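Local coordinates for molybdenum-binding-protein (Azotobacter vinelandii, PDB 1H9M), which binds molybdate in the cytoplasm as a trimer, probably storing or buffering the oxyanion for molybdenum homeostasis, at residues N10-A18 against V28-L38; L50-V58 against A136-P144. All coordinates share one frame; numbering follows the deposited sequence.

Interaction 1. Residues N10-A18 against V28-L38; sequences NVFKGTVSA and VDILLGGGDKL
Val16 and Val28 meet on the buried face of an antiparallel hairpin, their side chains crossing at about a right angle. CG1 of Val28 lies against both methyls of Val16, 3.9 Å from Val16 CG2. Ile30, the non-hydrogen-bonded partner of Val16, points to the same face. Its CG2 stands anti to the backbone N and reaches under the Gly14-Thr15 backbone, 4.1 Å from Gly14 CA. Farther along, Leu32 CD2 touches CB of Phe12 at 4.1 Å. The Phe12 ring meets Leu32 and Leu38 obliquely. Thr15, Leu31 and Asp29 are on the other face. There the Asp29 carboxylate lies near Ala18, with Asp29 OD2 3.8 Å from Ala18 CB. Asp29 OD1 also has a long, weak ion pair with Arg81.

The backbones of Thr15 and Leu31 are joined by two bonds; the one from Leu31 N to Thr15 O is 2.7 Å long and nearly straight at 171°. The pairing then slips by one residue. Ser17 and Ala18 both face Asp29, a classic beta bulge. Ser17 N approaches Asp29 O from above the carbonyl plane at 2.8 Å. Asp29 O thus has one firm donor and a weak one, Ala18 N. Asp29 N returns a 2.8 Å bond to Ala18 O. The labour is divided: main-chain bonds fix the register and the bulge, while Val16, Val28, Ile30 and Leu32 carry the apolar packing.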
loop_
_atom_site.group_PDB
_atom_site.type_symbol
_atom_site.label_atom_id
_atom_site.label_comp_id
_atom_site.label_asym_id
_atom_site.label_seq_id
_atom_site.Cartn_x
_atom_site.Cartn_y
_atom_site.Cartn_z
ATOM N N ASN A 10 -7.450 11.441 -2.844
ATOM C CA ASN A 10 -8.841 11.007 -2.696
ATOM C C ASN A 10 -9.294 11.111 -1.275
ATOM O O ASN A 10 -8.821 10.386 -0.390
ATOM C CB ASN A 10 -8.871 9.515 -3.127
ATOM C CG ASN A 10 -8.336 9.427 -4.567
ATOM O OD1 ASN A 10 -8.843 10.131 -5.461
ATOM N ND2 ASN A 10 -7.259 8.675 -4.716
ATOM N N VAL A 11 -10.315 11.998 -1.058
ATOM C CA VAL A 11 -10.874 12.132 0.303
ATOM C C VAL A 11 -12.396 12.091 0.091
ATOM O O VAL A 11 -12.910 13.052 -0.479
ATOM C CB VAL A 11 -10.439 13.410 1.035
ATOM C CG1 VAL A 11 -11.156 13.486 2.409
ATOM C CG2 VAL A 11 -8.931 13.438 1.311
ATOM N N PHE A 12 -13.023 10.970 0.392
ATOM C CA PHE A 12 -14.440 10.780 0.127
ATOM C C PHE A 12 -15.255 10.917 1.413
ATOM O O PHE A 12 -14.983 10.246 2.402
ATOM C CB PHE A 12 -14.727 9.429 -0.471
ATOM C CG PHE A 12 -13.893 9.005 -1.648
ATOM C CD1 PHE A 12 -12.868 8.103 -1.494
ATOM C CD2 PHE A 12 -14.184 9.473 -2.925
ATOM C CE1 PHE A 12 -12.123 7.683 -2.578
ATOM C CE2 PHE A 12 -13.428 9.063 -4.016
ATOM C CZ PHE A 12 -12.407 8.162 -3.843
ATOM N N LYS A 13 -16.392 11.623 1.331
ATOM C CA LYS A 13 -17.283 11.675 2.491
ATOM C C LYS A 13 -18.347 10.596 2.441
ATOM O O LYS A 13 -18.868 10.214 1.398
ATOM C CB LYS A 13 -17.969 13.057 2.545
ATOM C CG LYS A 13 -17.023 14.194 2.897
ATOM C CD LYS A 13 -17.728 15.538 2.893
ATOM C CE LYS A 13 -16.760 16.713 2.821
ATOM N NZ LYS A 13 -17.501 18.004 2.659
ATOM N N GLY A 14 -18.638 10.045 3.624
ATOM C CA GLY A 14 -19.657 9.006 3.675
ATOM C C GLY A 14 -20.135 8.690 5.063
ATOM O O GLY A 14 -19.802 9.364 6.029
ATOM N N THR A 15 -20.944 7.631 5.152
ATOM C CA THR A 15 -21.461 7.177 6.435
ATOM C C THR A 15 -21.256 5.659 6.611
ATOM O O THR A 15 -21.450 4.899 5.646
ATOM C CB THR A 15 -22.980 7.370 6.728
ATOM O OG1 THR A 15 -23.656 6.773 5.611
ATOM C CG2 THR A 15 -23.311 8.863 6.705
ATOM N N VAL A 16 -20.884 5.311 7.820
ATOM C CA VAL A 16 -20.698 3.905 8.153
ATOM C C VAL A 16 -22.036 3.185 7.983
ATOM O O VAL A 16 -23.048 3.639 8.553
ATOM C CB VAL A 16 -20.122 3.674 9.557
ATOM C CG1 VAL A 16 -20.044 2.182 9.827
ATOM C CG2 VAL A 16 -18.734 4.297 9.699
ATOM N N SER A 17 -22.065 2.105 7.221
ATOM C CA SER A 17 -23.319 1.349 7.134
ATOM C C SER A 17 -23.247 0.082 7.957
ATOM O O SER A 17 -24.278 -0.509 8.363
ATOM C CB SER A 17 -23.589 1.076 5.656
ATOM O OG SER A 17 -22.479 0.368 5.136
ATOM N N ALA A 18 -22.023 -0.336 8.309
ATOM C CA ALA A 18 -21.883 -1.507 9.171
ATOM C C ALA A 18 -20.430 -1.639 9.598
ATOM O O ALA A 18 -19.567 -1.174 8.834
ATOM C CB ALA A 18 -22.305 -2.785 8.482
ATOM N N VAL A 28 -14.953 -2.081 8.060
ATOM C CA VAL A 28 -15.954 -0.991 8.077
ATOM C C VAL A 28 -16.511 -0.791 6.678
ATOM O O VAL A 28 -15.821 -0.691 5.652
ATOM C CB VAL A 28 -15.277 0.311 8.552
ATOM C CG1 VAL A 28 -16.348 1.399 8.718
ATOM C CG2 VAL A 28 -14.445 0.157 9.809
ATOM N N ASP A 29 -17.852 -0.939 6.596
ATOM C CA ASP A 29 -18.514 -0.738 5.312
ATOM C C ASP A 29 -19.130 0.662 5.331
ATOM O O ASP A 29 -19.570 1.179 6.351
ATOM C CB ASP A 29 -19.596 -1.804 5.072
ATOM C CG ASP A 29 -18.958 -3.164 5.382
ATOM O OD1 ASP A 29 -17.832 -3.381 4.861
ATOM O OD2 ASP A 29 -19.505 -3.956 6.176
ATOM N N ILE A 30 -18.908 1.342 4.239
ATOM C CA ILE A 30 -19.253 2.750 4.135
ATOM C C ILE A 30 -20.098 3.003 2.924
ATOM O O ILE A 30 -19.880 2.546 1.818
ATOM C CB ILE A 30 -18.007 3.646 4.035
ATOM C CG1 ILE A 30 -17.228 3.539 5.423
ATOM C CG2 ILE A 30 -18.256 5.110 3.823
ATOM C CD1 ILE A 30 -15.788 3.679 4.949
ATOM N N LEU A 31 -21.150 3.867 3.141
ATOM C CA LEU A 31 -21.948 4.236 1.958
ATOM C C LEU A 31 -21.496 5.628 1.584
ATOM O O LEU A 31 -21.471 6.557 2.409
ATOM C CB LEU A 31 -23.441 4.217 2.329
ATOM C CG LEU A 31 -24.361 4.707 1.197
ATOM C CD1 LEU A 31 -24.443 3.663 0.105
ATOM C CD2 LEU A 31 -25.755 4.960 1.819
ATOM N N LEU A 32 -21.085 5.781 0.331
ATOM C CA LEU A 32 -20.593 7.063 -0.121
ATOM C C LEU A 32 -21.772 7.966 -0.472
ATOM O O LEU A 32 -22.857 7.513 -0.781
ATOM C CB LEU A 32 -19.613 7.037 -1.294
ATOM C CG LEU A 32 -18.360 6.201 -0.901
ATOM C CD1 LEU A 32 -17.415 6.258 -2.097
ATOM C CD2 LEU A 32 -17.705 6.771 0.345
ATOM N N GLY A 33 -21.403 9.228 -0.452
ATOM C CA GLY A 33 -22.267 10.368 -0.647
ATOM C C GLY A 33 -23.184 10.209 -1.843
ATOM O O GLY A 33 -24.285 10.763 -1.886
ATOM N N GLY A 34 -22.701 9.542 -2.883
ATOM C CA GLY A 34 -23.500 9.208 -4.053
ATOM C C GLY A 34 -23.346 7.696 -4.204
ATOM O O GLY A 34 -22.214 7.201 -4.236
ATOM N N GLY A 35 -24.442 6.970 -4.161
ATOM C CA GLY A 35 -24.615 5.564 -4.260
ATOM C C GLY A 35 -23.561 4.514 -3.997
ATOM O O GLY A 35 -23.832 3.324 -3.762
ATOM N N ASP A 36 -22.327 4.833 -4.306
ATOM C CA ASP A 36 -21.160 3.976 -4.204
ATOM C C ASP A 36 -20.932 3.534 -2.766
ATOM O O ASP A 36 -21.338 4.140 -1.797
ATOM C CB ASP A 36 -19.933 4.694 -4.753
ATOM C CG ASP A 36 -19.974 4.780 -6.271
ATOM O OD1 ASP A 36 -19.863 3.707 -6.910
ATOM O OD2 ASP A 36 -20.111 5.888 -6.817
ATOM N N LYS A 37 -20.285 2.376 -2.667
ATOM C CA LYS A 37 -19.977 1.763 -1.396
ATOM C C LYS A 37 -18.480 1.479 -1.290
ATOM O O LYS A 37 -17.835 1.211 -2.299
ATOM C CB LYS A 37 -20.743 0.464 -1.237
ATOM C CG LYS A 37 -22.109 0.592 -0.550
ATOM C CD LYS A 37 -22.875 -0.693 -0.851
ATOM N N LEU A 38 -17.990 1.541 -0.057
ATOM C CA LEU A 38 -16.565 1.161 0.113
ATOM C C LEU A 38 -16.429 0.221 1.275
ATOM O O LEU A 38 -17.250 0.155 2.199
ATOM C CB LEU A 38 -15.748 2.411 0.422
ATOM C CG LEU A 38 -15.283 3.390 -0.643
ATOM C CD1 LEU A 38 -14.389 4.419 0.060
ATOM C CD2 LEU A 38 -14.541 2.754 -1.800
#

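Interaction 2. Residues L50-V58 against A136-P144. With MOO (molybdate ion), chain F.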
loop_
_atom_site.group_PDB
_atom_site.type_symbol
_atom_site.label_atom_id
_atom_site.label_comp_id
_atom_site.label_asym_id
_atom_site.label_seq_id
_atom_site.Cartn_x
_atom_site.Cartn_y
_atom_site.Cartn_z
ATOM N N LEU A 50 -11.964 5.849 17.282
ATOM C CA LEU A 50 -12.784 6.718 16.454
ATOM C C LEU A 50 -14.280 6.589 16.744
ATOM O O LEU A 50 -15.063 7.213 16.077
ATOM C CB LEU A 50 -12.541 6.380 14.957
ATOM C CG LEU A 50 -11.110 6.846 14.489
ATOM C CD1 LEU A 50 -10.987 6.542 12.997
ATOM C CD2 LEU A 50 -10.942 8.324 14.656
ATOM N N GLN A 51 -14.637 5.651 17.602
ATOM C CA GLN A 51 -16.040 5.321 17.905
ATOM C C GLN A 51 -16.867 4.988 16.697
ATOM O O GLN A 51 -18.015 5.408 16.517
ATOM C CB GLN A 51 -16.650 6.442 18.760
ATOM C CG GLN A 51 -15.790 6.677 20.013
ATOM C CD GLN A 51 -16.362 7.810 20.854
ATOM O OE1 GLN A 51 -17.355 7.614 21.544
ATOM N NE2 GLN A 51 -15.759 8.985 20.796
ATOM N N LEU A 52 -16.304 4.178 15.748
ATOM C CA LEU A 52 -17.031 3.792 14.543
ATOM C C LEU A 52 -18.208 2.869 14.872
ATOM O O LEU A 52 -18.220 2.097 15.842
ATOM C CB LEU A 52 -16.097 3.074 13.570
ATOM C CG LEU A 52 -14.925 3.974 13.161
ATOM C CD1 LEU A 52 -13.922 3.148 12.324
ATOM C CD2 LEU A 52 -15.286 5.281 12.445
ATOM N N ALA A 53 -19.321 3.357 14.327
ATOM C CA ALA A 53 -20.571 2.603 14.444
ATOM C C ALA A 53 -21.444 2.941 13.251
ATOM O O ALA A 53 -21.283 3.975 12.581
ATOM C CB ALA A 53 -21.315 3.054 15.715
ATOM N N ALA A 54 -22.435 2.070 13.011
ATOM C CA ALA A 54 -23.371 2.340 11.929
ATOM C C ALA A 54 -23.949 3.745 12.093
ATOM O O ALA A 54 -24.399 4.119 13.174
ATOM C CB ALA A 54 -24.492 1.310 11.931
ATOM N N GLY A 55 -24.058 4.502 11.014
ATOM C CA GLY A 55 -24.499 5.863 10.944
ATOM C C GLY A 55 -23.480 6.949 11.197
ATOM O O GLY A 55 -23.746 8.105 10.814
ATOM N N LYS A 56 -22.277 6.611 11.632
ATOM C CA LYS A 56 -21.277 7.657 11.876
ATOM C C LYS A 56 -20.785 8.304 10.588
ATOM O O LYS A 56 -20.477 7.533 9.620
ATOM C CB LYS A 56 -20.046 7.060 12.617
ATOM C CG LYS A 56 -19.060 8.178 12.925
ATOM C CD LYS A 56 -18.152 7.870 14.094
ATOM C CE LYS A 56 -18.014 9.116 14.970
ATOM N NZ LYS A 56 -17.027 8.922 16.073
ATOM N N GLU A 57 -20.733 9.656 10.545
ATOM C CA GLU A 57 -20.200 10.235 9.267
ATOM C C GLU A 57 -18.654 10.175 9.396
ATOM O O GLU A 57 -17.964 10.466 10.419
ATOM C CB GLU A 57 -20.907 11.452 8.782
ATOM C CG GLU A 57 -22.282 11.751 9.393
ATOM C CD GLU A 57 -22.471 13.249 9.545
ATOM O OE1 GLU A 57 -21.570 13.865 10.147
ATOM O OE2 GLU A 57 -23.483 13.782 9.056
ATOM N N VAL A 58 -18.110 9.777 8.226
ATOM C CA VAL A 58 -16.653 9.614 8.132
ATOM C C VAL A 58 -16.155 10.078 6.772
ATOM O O VAL A 58 -16.902 10.437 5.848
ATOM C CB VAL A 58 -16.253 8.117 8.192
ATOM C CG1 VAL A 58 -16.645 7.570 9.600
ATOM C CG2 VAL A 58 -16.983 7.334 7.122
ATOM N N ALA A 136 -9.301 -3.156 0.355
ATOM C CA ALA A 136 -9.863 -2.660 1.601
ATOM C C ALA A 136 -8.823 -2.221 2.624
ATOM O O ALA A 136 -9.024 -1.262 3.397
ATOM C CB ALA A 136 -10.803 -3.633 2.352
ATOM N N SER A 137 -7.654 -2.860 2.619
ATOM C CA SER A 137 -6.601 -2.518 3.556
ATOM C C SER A 137 -5.841 -1.266 3.178
ATOM O O SER A 137 -4.937 -0.864 3.954
ATOM C CB SER A 137 -5.669 -3.744 3.720
ATOM O OG SER A 137 -5.163 -4.092 2.450
ATOM N N ASN A 138 -6.182 -0.632 2.068
ATOM C CA ASN A 138 -5.494 0.605 1.648
ATOM C C ASN A 138 -6.416 1.823 1.841
ATOM O O ASN A 138 -6.394 2.763 1.049
ATOM C CB ASN A 138 -5.133 0.534 0.184
ATOM C CG ASN A 138 -4.016 -0.515 -0.002
ATOM O OD1 ASN A 138 -4.098 -1.197 -1.033
ATOM N ND2 ASN A 138 -3.114 -0.588 0.967
ATOM N N VAL A 139 -7.432 1.669 2.709
ATOM C CA VAL A 139 -8.286 2.825 2.958
ATOM C C VAL A 139 -8.133 3.368 4.363
ATOM O O VAL A 139 -8.377 2.582 5.329
ATOM C CB VAL A 139 -9.750 2.448 2.720
ATOM C CG1 VAL A 139 -10.695 3.674 2.933
ATOM C CG2 VAL A 139 -9.985 1.918 1.293
ATOM N N ILE A 140 -7.782 4.630 4.491
ATOM C CA ILE A 140 -7.698 5.225 5.841
ATOM C C ILE A 140 -9.049 5.884 6.099
ATOM O O ILE A 140 -9.712 6.413 5.218
ATOM C CB ILE A 140 -6.560 6.243 5.822
ATOM C CG1 ILE A 140 -5.217 5.501 5.838
ATOM C CG2 ILE A 140 -6.703 7.168 7.055
ATOM C CD1 ILE A 140 -4.053 6.473 5.449
ATOM N N LEU A 141 -9.523 5.777 7.393
ATOM C CA LEU A 141 -10.797 6.473 7.629
ATOM C C LEU A 141 -10.514 7.644 8.560
ATOM O O LEU A 141 -9.569 7.712 9.333
ATOM C CB LEU A 141 -11.709 5.541 8.459
ATOM C CG LEU A 141 -12.133 4.327 7.612
ATOM C CD1 LEU A 141 -13.078 3.426 8.507
ATOM C CD2 LEU A 141 -12.765 4.678 6.298
ATOM N N GLY A 142 -11.427 8.648 8.400
ATOM C CA GLY A 142 -11.289 9.822 9.284
ATOM C C GLY A 142 -12.664 10.251 9.847
ATOM O O GLY A 142 -13.669 9.928 9.249
ATOM N N VAL A 143 -12.623 10.747 11.068
ATOM C CA VAL A 143 -13.863 11.239 11.700
ATOM C C VAL A 143 -13.621 12.711 12.070
ATOM O O VAL A 143 -12.670 13.195 12.567
ATOM C CB VAL A 143 -14.424 10.484 12.897
ATOM C CG1 VAL A 143 -14.896 9.092 12.477
ATOM C CG2 VAL A 143 -13.479 10.438 14.081
ATOM N N PRO A 144 -14.826 13.393 11.768
ATOM C CA PRO A 144 -14.815 14.847 12.019
ATOM C C PRO A 144 -14.884 15.277 13.463
ATOM O O PRO A 144 -14.709 14.495 14.399
ATOM C CB PRO A 144 -16.061 15.424 11.346
ATOM C CG PRO A 144 -16.603 14.323 10.508
ATOM C CD PRO A 144 -16.241 13.062 11.209
HETATM MO MO MOO F . -9.430 -7.221 -0.122
HETATM O O1 MOO F . -10.139 -5.675 -0.497
HETATM O O2 MOO F . -8.317 -7.877 -1.353
HETATM O O3 MOO F . -8.333 -6.988 1.290
HETATM O O4 MOO F . -10.593 -8.441 0.482
#
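Val143 packs between Leu50, Leu52, Lys56 and Val58, touching them with its two methyls. CG2 of Val143 presses on Leu50 CD2 at 3.4 Å, tighter than usual for two carbons. Val143 CG1 meets Leu52 CD2 at 3.8 Å. The Lys56 chain crosses Val143 at about a right angle, its CD also 3.8 Å from Val143 CG1. Beside this group Leu52 CD1 rests on Leu141 CD1 at 3.9 Å.

Lys56 is itself held by a bond to Leu50. It has CG anti to its backbone N (chi1 -177°) and bends at chi3, which carries Lys56 NZ back to Leu50 O at 2.6 Å. That bond ties the end of the loop to its start. A type II turn from Ala53 to Lys56 and a Schellman motif at Gln51 shape the chain between. Well away from this apolar contact, the other end of 136-144 binds molybdate. Ala136 N donates a straight 2.8 Å bond to molybdate O1. The anion is also held by Ser79, Arg81 and Lys135, and by Thr43 and Ser46 of the third subunit.

Leu141 turns inward to Val28 and Ile30 of strand 25-32 and to Ala40 of strand 37-43. Within this chain strand 140-143 is the outermost strand, next to strand 57-62. Gly142 and Val143 pair antiparallel with a strand of the second subunit, carrying the sheet across the interface.

In the fold
From the N terminus, strand 10-21 runs out and strand 25-32 returns beside it. Interaction 1 builds this short hairpin within the sheet. The chain continues through strand 37-43 to the turn after helix 44-49 and the start of strand 57-62. Interaction 2 opens there and closes much later, when strand 140-143, near the C terminus, comes back to the sheet. The two contacts follow in series and neither nests nor crosses. They share one sheet, in which strands 10-21 and 57-62 are neighbours. Val16 O and Gly14 O probably accept bonds from Gly55 N and Val58 N, and Ile30 CD1 packs on Leu141 CD2. Interaction 2 ties the C terminus to the first TOBE domain.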